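Local coordinates for protein taurocyamine kinase (PDB 4WOE) that reversibly transfers a phosphate group between ATP and the guanidino compound taurocyamine, with magnesium as cofactor, at residues 274-279 and 329-334; 488-493 and 585-590; 284-289 and 347-352. The protein carries 4 engineered substitutions. All coordinates share one frame; numbering follows the deposited sequence.

Contact 1 of 3, residues 274-279 and 329-334. With ADP (adenosine-5'-diphosphate), chain C.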
loop_
_atom_site.group_PDB
_atom_site.type_symbol
_atom_site.label_atom_id
_atom_site.label_comp_id
_atom_site.label_asym_id
_atom_site.label_seq_id
_atom_site.Cartn_x
_atom_site.Cartn_y
_atom_site.Cartn_z
ATOM N N THR A 274 14.693 10.005 19.615
ATOM C CA THR A 274 13.749 10.678 20.498
ATOM C C THR A 274 12.982 9.699 21.369
ATOM O O THR A 274 12.548 10.061 22.467
ATOM C CB THR A 274 12.700 11.515 19.720
ATOM O OG1 THR A 274 11.917 10.650 18.891
ATOM C CG2 THR A 274 13.357 12.580 18.872
ATOM N N THR A 275 12.795 8.472 20.868
ATOM C CA THR A 275 11.902 7.458 21.479
ATOM C C THR A 275 10.438 7.946 21.571
ATOM O O THR A 275 9.586 7.293 22.181
ATOM C CB THR A 275 12.377 7.039 22.904
ATOM O OG1 THR A 275 11.870 7.956 23.877
ATOM C CG2 THR A 275 13.898 7.002 22.992
ATOM N N LEU A 276 10.157 9.092 20.945
ATOM C CA LEU A 276 8.891 9.799 21.136
ATOM C C LEU A 276 7.787 9.336 20.166
ATOM O O LEU A 276 7.958 9.330 18.945
ATOM C CB LEU A 276 9.127 11.307 20.994
ATOM C CG LEU A 276 8.128 12.319 21.566
ATOM C CD1 LEU A 276 8.833 13.618 21.905
ATOM C CD2 LEU A 276 7.045 12.590 20.569
ATOM N N ARG A 277 6.641 8.967 20.726
ATOM C CA ARG A 277 5.481 8.636 19.917
ATOM C C ARG A 277 4.293 9.446 20.401
ATOM O O ARG A 277 3.750 9.177 21.468
ATOM C CB ARG A 277 5.181 7.132 19.982
ATOM C CG ARG A 277 4.106 6.670 19.007
ATOM C CD ARG A 277 3.914 5.151 19.054
ATOM N NE ARG A 277 2.788 4.749 19.885
ATOM C CZ ARG A 277 1.514 4.818 19.495
ATOM N NH1 ARG A 277 0.548 4.425 20.315
ATOM N NH2 ARG A 277 1.205 5.278 18.285
ATOM N N ALA A 278 3.920 10.464 19.633
ATOM C CA ALA A 278 2.735 11.270 19.928
ATOM C C ALA A 278 1.537 10.763 19.113
ATOM O O ALA A 278 1.603 10.656 17.887
ATOM C CB ALA A 278 3.002 12.734 19.632
ATOM N N SER A 279 0.443 10.439 19.788
ATOM C CA SER A 279 -0.674 9.808 19.097
ATOM C C SER A 279 -2.034 10.365 19.475
ATOM O O SER A 279 -2.232 10.898 20.578
ATOM C CB SER A 279 -0.681 8.308 19.372
ATOM O OG SER A 279 -1.108 8.072 20.699
ATOM N N LEU A 329 15.946 13.510 14.486
ATOM C CA LEU A 329 15.266 14.794 14.596
ATOM C C LEU A 329 14.990 15.036 16.073
ATOM O O LEU A 329 15.069 14.100 16.865
ATOM C CB LEU A 329 13.972 14.832 13.762
ATOM C CG LEU A 329 12.912 13.716 13.820
ATOM C CD1 LEU A 329 12.248 13.589 15.156
ATOM C CD2 LEU A 329 11.837 13.956 12.784
ATOM N N THR A 330 14.690 16.275 16.452
ATOM C CA THR A 330 14.459 16.574 17.859
ATOM C C THR A 330 13.062 16.157 18.285
ATOM O O THR A 330 12.189 15.832 17.447
ATOM C CB THR A 330 14.624 18.075 18.170
ATOM O OG1 THR A 330 13.575 18.818 17.521
ATOM C CG2 THR A 330 16.001 18.574 17.710
ATOM N N GLU A 331 12.854 16.180 19.594
ATOM C CA GLU A 331 11.549 15.890 20.152
ATOM C C GLU A 331 10.528 16.893 19.627
ATOM O O GLU A 331 9.375 16.550 19.349
ATOM C CB GLU A 331 11.602 15.918 21.681
ATOM C CG GLU A 331 12.362 14.742 22.295
ATOM C CD GLU A 331 13.860 14.982 22.386
ATOM O OE1 GLU A 331 14.368 15.928 21.739
ATOM O OE2 GLU A 331 14.526 14.224 23.123
ATOM N N LEU A 332 10.968 18.134 19.479
ATOM C CA LEU A 332 10.101 19.183 18.979
ATOM C C LEU A 332 9.782 18.937 17.502
ATOM O O LEU A 332 8.644 19.159 17.074
ATOM C CB LEU A 332 10.740 20.564 19.176
ATOM C CG LEU A 332 9.894 21.749 18.694
ATOM C CD1 LEU A 332 8.542 21.791 19.419
ATOM C CD2 LEU A 332 10.648 23.079 18.843
ATOM N N ASP A 333 10.773 18.477 16.734
ATOM C CA ASP A 333 10.533 18.097 15.342
ATOM C C ASP A 333 9.473 17.005 15.273
ATOM O O ASP A 333 8.570 17.073 14.446
ATOM C CB ASP A 333 11.807 17.601 14.654
ATOM C CG ASP A 333 12.873 18.665 14.549
ATOM O OD1 ASP A 333 12.530 19.870 14.551
ATOM O OD2 ASP A 333 14.063 18.293 14.466
ATOM N N ALA A 334 9.591 16.011 16.156
ATOM C CA ALA A 334 8.731 14.841 16.118
ATOM C C ALA A 334 7.266 15.196 16.389
ATOM O O ALA A 334 6.372 14.752 15.659
ATOM C CB ALA A 334 9.216 13.791 17.117
HETATM P PB ADP C . 3.099 2.475 22.733
HETATM O O1B ADP C . 3.956 1.583 21.867
HETATM O O2B ADP C . 2.925 1.973 24.161
HETATM O O3B ADP C . 3.410 3.962 22.606
HETATM P PA ADP C . 0.788 0.969 21.857
HETATM O O1A ADP C . 1.582 -0.214 22.346
HETATM O O2A ADP C . 0.280 1.020 20.436
HETATM O O3A ADP C . 1.609 2.344 22.099
HETATM O "O5'" ADP C . -0.453 1.177 22.854
HETATM C "C5'" ADP C . -0.534 0.580 24.151
HETATM C "C4'" ADP C . -1.722 1.208 24.866
HETATM O "O4'" ADP C . -1.699 2.640 24.706
HETATM C "C3'" ADP C . -3.042 0.739 24.272
HETATM O "O3'" ADP C . -3.992 0.618 25.340
HETATM C "C2'" ADP C . -3.488 1.898 23.410
HETATM O "O2'" ADP C . -4.904 1.942 23.239
HETATM C "C1'" ADP C . -2.986 3.070 24.227
HETATM N N9 ADP C . -2.963 4.316 23.418
HETATM C C8 ADP C . -2.092 4.640 22.432
HETATM N N7 ADP C . -2.379 5.868 21.910
HETATM C C5 ADP C . -3.455 6.339 22.569
HETATM C C6 ADP C . -4.277 7.576 22.519
HETATM N N6 ADP C . -3.981 8.560 21.627
HETATM N N1 ADP C . -5.314 7.683 23.389
HETATM C C2 ADP C . -5.602 6.695 24.265
HETATM N N3 ADP C . -4.895 5.552 24.367
HETATM C C4 ADP C . -3.837 5.317 23.555
HETATM O O HOH W 1 13.061 12.239 24.231
#
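Thr-274 and Leu-276 meet the start of helix 331-355 with their methyl groups. The CG2 of Thr-274 presses on the backbone just ahead of the helix, 3.0 Å from the carbonyl O of Leu-329, and the CD1 methyl of Leu-329 touches it at 4.0 Å. Leu-276 crosses the aliphatic part of Glu-331 at a slant, CD1 reaching CB at 3.6 Å, and its other methyl, CD2, is directed at CB of Ala-334. With OG1 of Thr-274 held between its backbone N and carbonyl carbon (chi1 62°), the hydroxyl accepts from Leu-276 N, an ST turn, and is also bonded to Arg-326 O. One water donates to both Thr-274 O and Glu-331 OE2, bridging the segments, and the carboxylate is further held by Asn-98 and Ser-97. The helix itself opens with a capping box, Asp-333 N to Thr-330 OG1 and Thr-330 N to Asp-333 OD2. This packing sets a helix against the entry of a central strand in the antiparallel sheet of a phosphagen kinase catalytic domain. Further along that strand, Arg-277 turns away from the helix toward ADP: NE points almost straight at O3B (2.9 Å, 173°), in the guanidinium plane, and NH1 donates to O3A at a less straight angle. Ser-279 OG donates to N7 of the adenine at 2.8 Å.

Contact 2 of 3, residues 488-493 and 585-590; sequences GRSVEG and EDHMRI. Engineered in segment 488-493: Gly-493 (natural residue Asp). With 3S5 (Taurocyamine), chain F; ADP (adenosine-5'-diphosphate), chain D; NO3 (nitrate ion), chain J.
Gly-488 lies against Arg-589 in an antiparallel, non-hydrogen-bonded pair, and its CA sits 3.5 Å from Arg-589 CD. Having no side chain, Gly-488 lets the Arg-589 side chain lie close over its CA. There Arg-589 NE and NH2 both grip OD2 of Asp-586, side-on and in the guanidinium plane, the NE bond using the anti lone pair.

Arg-489 forms the next pair with Met-588, this one hydrogen-bonded: its N donates to Met-588 O at 3.3 Å, and the return bond is weak. Its side chain, bent at chi2 (-68°), curls back so that NH1 reaches the carbonyl O of Gly-488, and the group also makes a cation-pi contact with Tyr-627.

At Ser-490 the strand pairing gives way to a water, which donates to OG and to Asp-586 OD1 and accepts from His-587 N. OG is bonded to Ile-628 O as well, and OD1 to Cys-630 N, tying both segments to the loop that carries the predicted active-site cysteine.

Val-491 N then points into the edge of the His-587 ring, donating to ND1 at 3.0 Å (167°) and only 5° from the ring plane. NE2 is bonded to Leu-495 O, so the imidazole is held at both nitrogens. The Val-491 and Met-588 side chains cross at a slant, CG2 to CE 3.7 Å.

At its tip, Arg-589 donates from NH1 to ADP O2B and from NH2 to a nitrate ion, probably from the crystallisation liquor. Glu-585 accepts from the two terminal guanidino nitrogens of taurocyamine, N03 with OE1 and N01 with OE2 (2.7 Å). All these groups meet where the loop enters strand 588-595, in the phosphagen kinase active site.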
loop_
_atom_site.group_PDB
_atom_site.type_symbol
_atom_site.label_atom_id
_atom_site.label_comp_id
_atom_site.label_asym_id
_atom_site.label_seq_id
_atom_site.Cartn_x
_atom_site.Cartn_y
_atom_site.Cartn_z
ATOM N N GLY A 488 -12.252 -5.492 -24.250
ATOM C CA GLY A 488 -12.949 -5.242 -23.005
ATOM C C GLY A 488 -14.435 -5.196 -23.276
ATOM O O GLY A 488 -14.849 -4.923 -24.394
ATOM N N ARG A 489 -15.240 -5.512 -22.270
ATOM C CA ARG A 489 -16.672 -5.320 -22.365
ATOM C C ARG A 489 -17.208 -4.885 -20.996
ATOM O O ARG A 489 -16.617 -5.181 -19.949
ATOM C CB ARG A 489 -17.380 -6.588 -22.840
ATOM C CG ARG A 489 -17.121 -7.001 -24.288
ATOM C CD ARG A 489 -17.747 -6.001 -25.270
ATOM N NE ARG A 489 -17.693 -6.452 -26.664
ATOM C CZ ARG A 489 -16.728 -6.156 -27.540
ATOM N NH1 ARG A 489 -15.686 -5.414 -27.189
ATOM N NH2 ARG A 489 -16.819 -6.605 -28.782
ATOM N N SER A 490 -18.322 -4.168 -21.010
ATOM C CA SER A 490 -19.024 -3.836 -19.786
ATOM C C SER A 490 -20.423 -4.422 -19.883
ATOM O O SER A 490 -20.967 -4.554 -20.988
ATOM C CB SER A 490 -19.061 -2.322 -19.566
ATOM O OG SER A 490 -17.746 -1.788 -19.568
ATOM N N VAL A 491 -20.984 -4.823 -18.743
ATOM C CA VAL A 491 -22.344 -5.322 -18.717
ATOM C C VAL A 491 -23.272 -4.173 -18.345
ATOM O O VAL A 491 -22.992 -3.411 -17.421
ATOM C CB VAL A 491 -22.503 -6.513 -17.728
ATOM C CG1 VAL A 491 -23.965 -6.935 -17.592
ATOM C CG2 VAL A 491 -21.692 -7.695 -18.196
ATOM N N GLU A 492 -24.353 -4.020 -19.094
ATOM C CA GLU A 492 -25.342 -2.998 -18.781
ATOM C C GLU A 492 -25.899 -3.145 -17.382
ATOM O O GLU A 492 -26.227 -4.251 -16.948
ATOM C CB GLU A 492 -26.505 -3.051 -19.763
ATOM C CG GLU A 492 -26.167 -2.625 -21.171
ATOM C CD GLU A 492 -27.413 -2.347 -21.991
ATOM O OE1 GLU A 492 -28.515 -2.817 -21.598
ATOM O OE2 GLU A 492 -27.288 -1.644 -23.018
ATOM N N GLY A 493 -26.033 -2.023 -16.686
ATOM C CA GLY A 493 -26.710 -2.015 -15.407
ATOM C C GLY A 493 -25.782 -2.112 -14.212
ATOM O O GLY A 493 -26.256 -2.155 -13.069
ATOM N N GLU A 585 -9.883 -4.581 -14.533
ATOM C CA GLU A 585 -10.117 -3.172 -14.855
ATOM C C GLU A 585 -11.528 -2.972 -15.424
ATOM O O GLU A 585 -12.255 -2.048 -15.028
ATOM C CB GLU A 585 -9.081 -2.674 -15.842
ATOM C CG GLU A 585 -9.118 -1.181 -16.079
ATOM C CD GLU A 585 -8.137 -0.742 -17.171
ATOM O OE1 GLU A 585 -6.994 -1.252 -17.207
ATOM O OE2 GLU A 585 -8.514 0.112 -17.996
ATOM N N ASP A 586 -11.912 -3.846 -16.353
ATOM C CA ASP A 586 -13.286 -3.859 -16.862
ATOM C C ASP A 586 -14.035 -5.086 -16.371
ATOM O O ASP A 586 -13.448 -6.004 -15.797
ATOM C CB ASP A 586 -13.298 -3.800 -18.387
ATOM C CG ASP A 586 -12.862 -2.434 -18.918
ATOM O OD1 ASP A 586 -13.636 -1.475 -18.721
ATOM O OD2 ASP A 586 -11.760 -2.311 -19.507
ATOM N N HIS A 587 -15.335 -5.099 -16.602
ATOM C CA HIS A 587 -16.149 -6.212 -16.166
ATOM C C HIS A 587 -15.635 -7.516 -16.725
ATOM O O HIS A 587 -15.686 -8.546 -16.056
ATOM C CB HIS A 587 -17.594 -5.990 -16.575
ATOM C CG HIS A 587 -18.255 -4.905 -15.790
ATOM N ND1 HIS A 587 -19.367 -4.224 -16.242
ATOM C CD2 HIS A 587 -17.945 -4.376 -14.585
ATOM C CE1 HIS A 587 -19.715 -3.321 -15.340
ATOM N NE2 HIS A 587 -18.872 -3.399 -14.322
ATOM N N MET A 588 -15.123 -7.436 -17.950
ATOM C CA MET A 588 -14.677 -8.579 -18.723
ATOM C C MET A 588 -13.469 -8.183 -19.545
ATOM O O MET A 588 -13.382 -7.047 -20.031
ATOM C CB MET A 588 -15.772 -9.054 -19.676
ATOM C CG MET A 588 -16.439 -10.368 -19.383
ATOM S SD MET A 588 -17.775 -10.482 -20.586
ATOM C CE MET A 588 -18.922 -9.232 -20.017
ATOM N N ARG A 589 -12.557 -9.124 -19.726
ATOM C CA ARG A 589 -11.558 -9.023 -20.768
ATOM C C ARG A 589 -11.502 -10.362 -21.451
ATOM O O ARG A 589 -11.132 -11.369 -20.848
ATOM C CB ARG A 589 -10.196 -8.640 -20.217
ATOM C CG ARG A 589 -10.145 -7.211 -19.754
ATOM C CD ARG A 589 -10.306 -6.194 -20.908
ATOM N NE ARG A 589 -10.156 -4.835 -20.394
ATOM C CZ ARG A 589 -8.988 -4.292 -20.064
ATOM N NH1 ARG A 589 -7.866 -4.980 -20.222
ATOM N NH2 ARG A 589 -8.940 -3.055 -19.586
ATOM N N ILE A 590 -11.897 -10.373 -22.713
ATOM C CA ILE A 590 -11.966 -11.600 -23.473
ATOM C C ILE A 590 -10.703 -11.710 -24.318
ATOM O O ILE A 590 -10.388 -10.817 -25.108
ATOM C CB ILE A 590 -13.246 -11.634 -24.317
ATOM C CG1 ILE A 590 -14.445 -11.323 -23.399
ATOM C CG2 ILE A 590 -13.380 -12.970 -25.030
ATOM C CD1 ILE A 590 -15.749 -10.979 -24.126
HETATM N N01 3S5 F . -6.502 1.559 -19.175
HETATM C C02 3S5 F . -5.303 1.146 -18.914
HETATM N N03 3S5 F . -5.126 -0.019 -18.353
HETATM N N04 3S5 F . -4.219 1.923 -19.225
HETATM C C05 3S5 F . -4.299 3.229 -19.847
HETATM C C06 3S5 F . -2.906 3.896 -19.814
HETATM S S07 3S5 F . -2.531 4.598 -18.233
HETATM O O08 3S5 F . -3.701 5.470 -17.809
HETATM O O09 3S5 F . -2.341 3.514 -17.195
HETATM O O10 3S5 F . -1.267 5.429 -18.281
HETATM P PB ADP D . -4.417 -5.556 -21.381
HETATM O O1B ADP D . -4.829 -6.994 -21.597
HETATM O O2B ADP D . -4.834 -5.015 -20.023
HETATM O O3B ADP D . -4.750 -4.622 -22.522
HETATM P PA ADP D . -1.778 -5.282 -20.218
HETATM O O1A ADP D . -0.595 -4.602 -20.881
HETATM O O2A ADP D . -2.577 -4.592 -19.140
HETATM O O3A ADP D . -2.790 -5.671 -21.436
HETATM O "O5'" ADP D . -1.269 -6.683 -19.579
HETATM C "C5'" ADP D . -2.046 -7.874 -19.680
HETATM C "C4'" ADP D . -1.164 -9.115 -19.768
HETATM O "O4'" ADP D . -1.189 -9.626 -21.103
HETATM C "C3'" ADP D . 0.297 -8.842 -19.428
HETATM O "O3'" ADP D . 0.799 -9.948 -18.669
HETATM C "C2'" ADP D . 1.006 -8.843 -20.761
HETATM O "O2'" ADP D . 2.355 -9.286 -20.615
HETATM C "C1'" ADP D . 0.161 -9.855 -21.521
HETATM N N9 ADP D . 0.319 -9.763 -22.994
HETATM C C8 ADP D . -0.010 -8.724 -23.786
HETATM N N7 ADP D . 0.275 -9.006 -25.083
HETATM C C5 ADP D . 0.803 -10.250 -25.133
HETATM C C6 ADP D . 1.317 -11.168 -26.178
HETATM N N6 ADP D . 1.340 -10.812 -27.484
HETATM N N1 ADP D . 1.773 -12.383 -25.782
HETATM C C2 ADP D . 1.760 -12.757 -24.491
HETATM N N3 ADP D . 1.302 -11.977 -23.495
HETATM C C4 ADP D . 0.824 -10.739 -23.748
HETATM N N NO3 J . -5.035 -1.746 -20.685
HETATM O O1 NO3 J . -4.152 -2.445 -20.091
HETATM O O2 NO3 J . -6.269 -1.973 -20.453
HETATM O O3 NO3 J . -4.697 -0.829 -21.514
HETATM O O HOH W 2 -16.316 -2.212 -17.474
#

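Contact 3 of 3, residues 284-289 and 347-352; sequences IPMLAS and ELEVML
Glu-349 reaches from helix 331-355 to the short, weakly bonded helix 285-289, and its side chain can be followed atom by atom. CB starts beside the CG2 methyl of Ile-284, at 4.2 Å. CG, anti to the backbone N (chi1 175°), stays against that methyl and also approaches CA of Ile-284. A bend at chi2 (75°) then swings CD close to the Ile-284 backbone, 3.5 Å from its CA, and brings the two oxygens to the backbone amides of the turn that follows. OE1 accepts a nearly straight bond from Leu-287 N at 2.6 Å, and OE2 accepts from Met-286 N at 3.3 Å; each oxygen uses its syn lone pair. The carboxylate therefore spans two successive backbone amides, whose N-H groups probably help to stabilise its negative charge. OE2 also touches CD of Pro-285 and receives a bond from Gln-353, one turn further along the long helix.

The two helices cross nearly perpendicular, at 95° with 8.7 Å between their axes, and the short one directly follows a central strand of the catalytic domain's antiparallel sheet. Apolar groups complete the interface. Leu-287 crosses Leu-348 at about a right angle, CD1 to CD2 at 3.9 Å, and its backbone N and CA rest against CD1 of Leu-352. The extended chain of Met-286 brings SD to the carbonyl O and CB of Leu-352. Phe-293 of the following helix 293-299 packs against both Ile-284 and Leu-287.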
loop_
_atom_site.group_PDB
_atom_site.type_symbol
_atom_site.label_atom_id
_atom_site.label_comp_id
_atom_site.label_asym_id
_atom_site.label_seq_id
_atom_site.Cartn_x
_atom_site.Cartn_y
_atom_site.Cartn_z
ATOM N N ILE A 284 -11.816 7.961 11.796
ATOM C CA ILE A 284 -11.566 8.287 10.396
ATOM C C ILE A 284 -11.998 7.185 9.412
ATOM O O ILE A 284 -11.221 6.797 8.539
ATOM C CB ILE A 284 -10.058 8.605 10.178
ATOM C CG1 ILE A 284 -9.172 7.444 10.650
ATOM C CG2 ILE A 284 -9.660 9.906 10.900
ATOM C CD1 ILE A 284 -7.788 7.472 10.050
ATOM N N PRO A 285 -13.245 6.691 9.536
ATOM C CA PRO A 285 -13.663 5.570 8.678
ATOM C C PRO A 285 -13.528 5.814 7.162
ATOM O O PRO A 285 -13.138 4.885 6.454
ATOM C CB PRO A 285 -15.133 5.370 9.058
ATOM C CG PRO A 285 -15.569 6.711 9.566
ATOM C CD PRO A 285 -14.380 7.251 10.295
ATOM N N MET A 286 -13.827 7.007 6.655
ATOM C CA MET A 286 -13.695 7.208 5.208
ATOM C C MET A 286 -12.239 7.270 4.746
ATOM O O MET A 286 -11.880 6.597 3.770
ATOM C CB MET A 286 -14.430 8.465 4.738
ATOM C CG MET A 286 -15.922 8.276 4.599
ATOM S SD MET A 286 -16.618 9.532 3.526
ATOM C CE MET A 286 -18.375 9.337 3.844
ATOM N N LEU A 287 -11.402 8.068 5.416
ATOM C CA LEU A 287 -9.978 8.075 5.056
ATOM C C LEU A 287 -9.432 6.642 5.147
ATOM O O LEU A 287 -8.722 6.189 4.254
ATOM C CB LEU A 287 -9.168 9.025 5.941
ATOM C CG LEU A 287 -7.636 9.048 5.786
ATOM C CD1 LEU A 287 -7.169 9.394 4.361
ATOM C CD2 LEU A 287 -7.017 10.020 6.793
ATOM N N ALA A 288 -9.821 5.918 6.195
ATOM C CA ALA A 288 -9.364 4.533 6.374
ATOM C C ALA A 288 -9.822 3.572 5.259
ATOM O O ALA A 288 -9.226 2.513 5.067
ATOM C CB ALA A 288 -9.833 4.003 7.708
ATOM N N SER A 289 -10.878 3.936 4.537
ATOM C CA SER A 289 -11.419 3.057 3.495
ATOM C C SER A 289 -10.737 3.232 2.136
ATOM O O SER A 289 -10.953 2.424 1.245
ATOM C CB SER A 289 -12.920 3.300 3.324
ATOM O OG SER A 289 -13.151 4.529 2.642
ATOM N N GLU A 347 -8.373 16.847 8.657
ATOM C CA GLU A 347 -9.003 17.760 7.703
ATOM C C GLU A 347 -9.457 17.013 6.450
ATOM O O GLU A 347 -10.517 17.298 5.906
ATOM C CB GLU A 347 -8.046 18.892 7.314
ATOM C CG GLU A 347 -7.766 19.893 8.404
ATOM C CD GLU A 347 -6.658 20.853 8.019
ATOM O OE1 GLU A 347 -5.933 20.558 7.045
ATOM O OE2 GLU A 347 -6.500 21.892 8.685
ATOM N N LEU A 348 -8.649 16.056 5.999
ATOM C CA LEU A 348 -9.001 15.268 4.826
ATOM C C LEU A 348 -10.236 14.406 5.110
ATOM O O LEU A 348 -11.074 14.222 4.224
ATOM C CB LEU A 348 -7.818 14.403 4.389
ATOM C CG LEU A 348 -8.007 13.526 3.142
ATOM C CD1 LEU A 348 -8.613 14.314 1.989
ATOM C CD2 LEU A 348 -6.681 12.933 2.732
ATOM N N GLU A 349 -10.363 13.902 6.342
ATOM C CA GLU A 349 -11.552 13.144 6.729
ATOM C C GLU A 349 -12.808 14.021 6.741
ATOM O O GLU A 349 -13.868 13.577 6.306
ATOM C CB GLU A 349 -11.374 12.492 8.101
ATOM C CG GLU A 349 -12.626 11.777 8.623
ATOM C CD GLU A 349 -12.917 10.437 7.936
ATOM O OE1 GLU A 349 -12.119 9.985 7.078
ATOM O OE2 GLU A 349 -13.962 9.826 8.270
ATOM N N VAL A 350 -12.702 15.259 7.235
ATOM C CA VAL A 350 -13.827 16.196 7.139
ATOM C C VAL A 350 -14.203 16.452 5.657
ATOM O O VAL A 350 -15.381 16.447 5.300
ATOM C CB VAL A 350 -13.527 17.554 7.852
ATOM C CG1 VAL A 350 -14.637 18.560 7.591
ATOM C CG2 VAL A 350 -13.339 17.357 9.364
ATOM N N MET A 351 -13.215 16.669 4.791
ATOM C CA MET A 351 -13.515 16.902 3.377
ATOM C C MET A 351 -14.206 15.683 2.729
ATOM O O MET A 351 -15.150 15.835 1.974
ATOM C CB MET A 351 -12.240 17.267 2.606
ATOM C CG MET A 351 -11.765 18.719 2.800
ATOM S SD MET A 351 -10.154 19.001 2.010
ATOM C CE MET A 351 -9.064 18.437 3.297
ATOM N N LEU A 352 -13.741 14.476 3.033
ATOM C CA LEU A 352 -14.380 13.272 2.502
ATOM C C LEU A 352 -15.822 13.132 2.994
ATOM O O LEU A 352 -16.708 12.785 2.219
ATOM C CB LEU A 352 -13.587 12.023 2.875
ATOM C CG LEU A 352 -12.204 11.876 2.253
ATOM C CD1 LEU A 352 -11.345 10.963 3.135
ATOM C CD2 LEU A 352 -12.327 11.330 0.831
#

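Overall arrangement
From the N terminus, the chain first passes the strand entry of contact 1 and then the short helix of contact 3, before both are met in the same order by helix 331-355. The two loops therefore cross: 274-279 pairs with the start of that helix and 284-289 with a later part of it. Together they fasten strand 277-283 and helix 285-289 to one long helix, with contact centres about 25 Å apart. Contact 2 opens only after both have closed. It lies in the second catalytic domain, about 50 Å from contact 1 between centres, and joins strands 480-489 and 588-595 of that domain's own sheet.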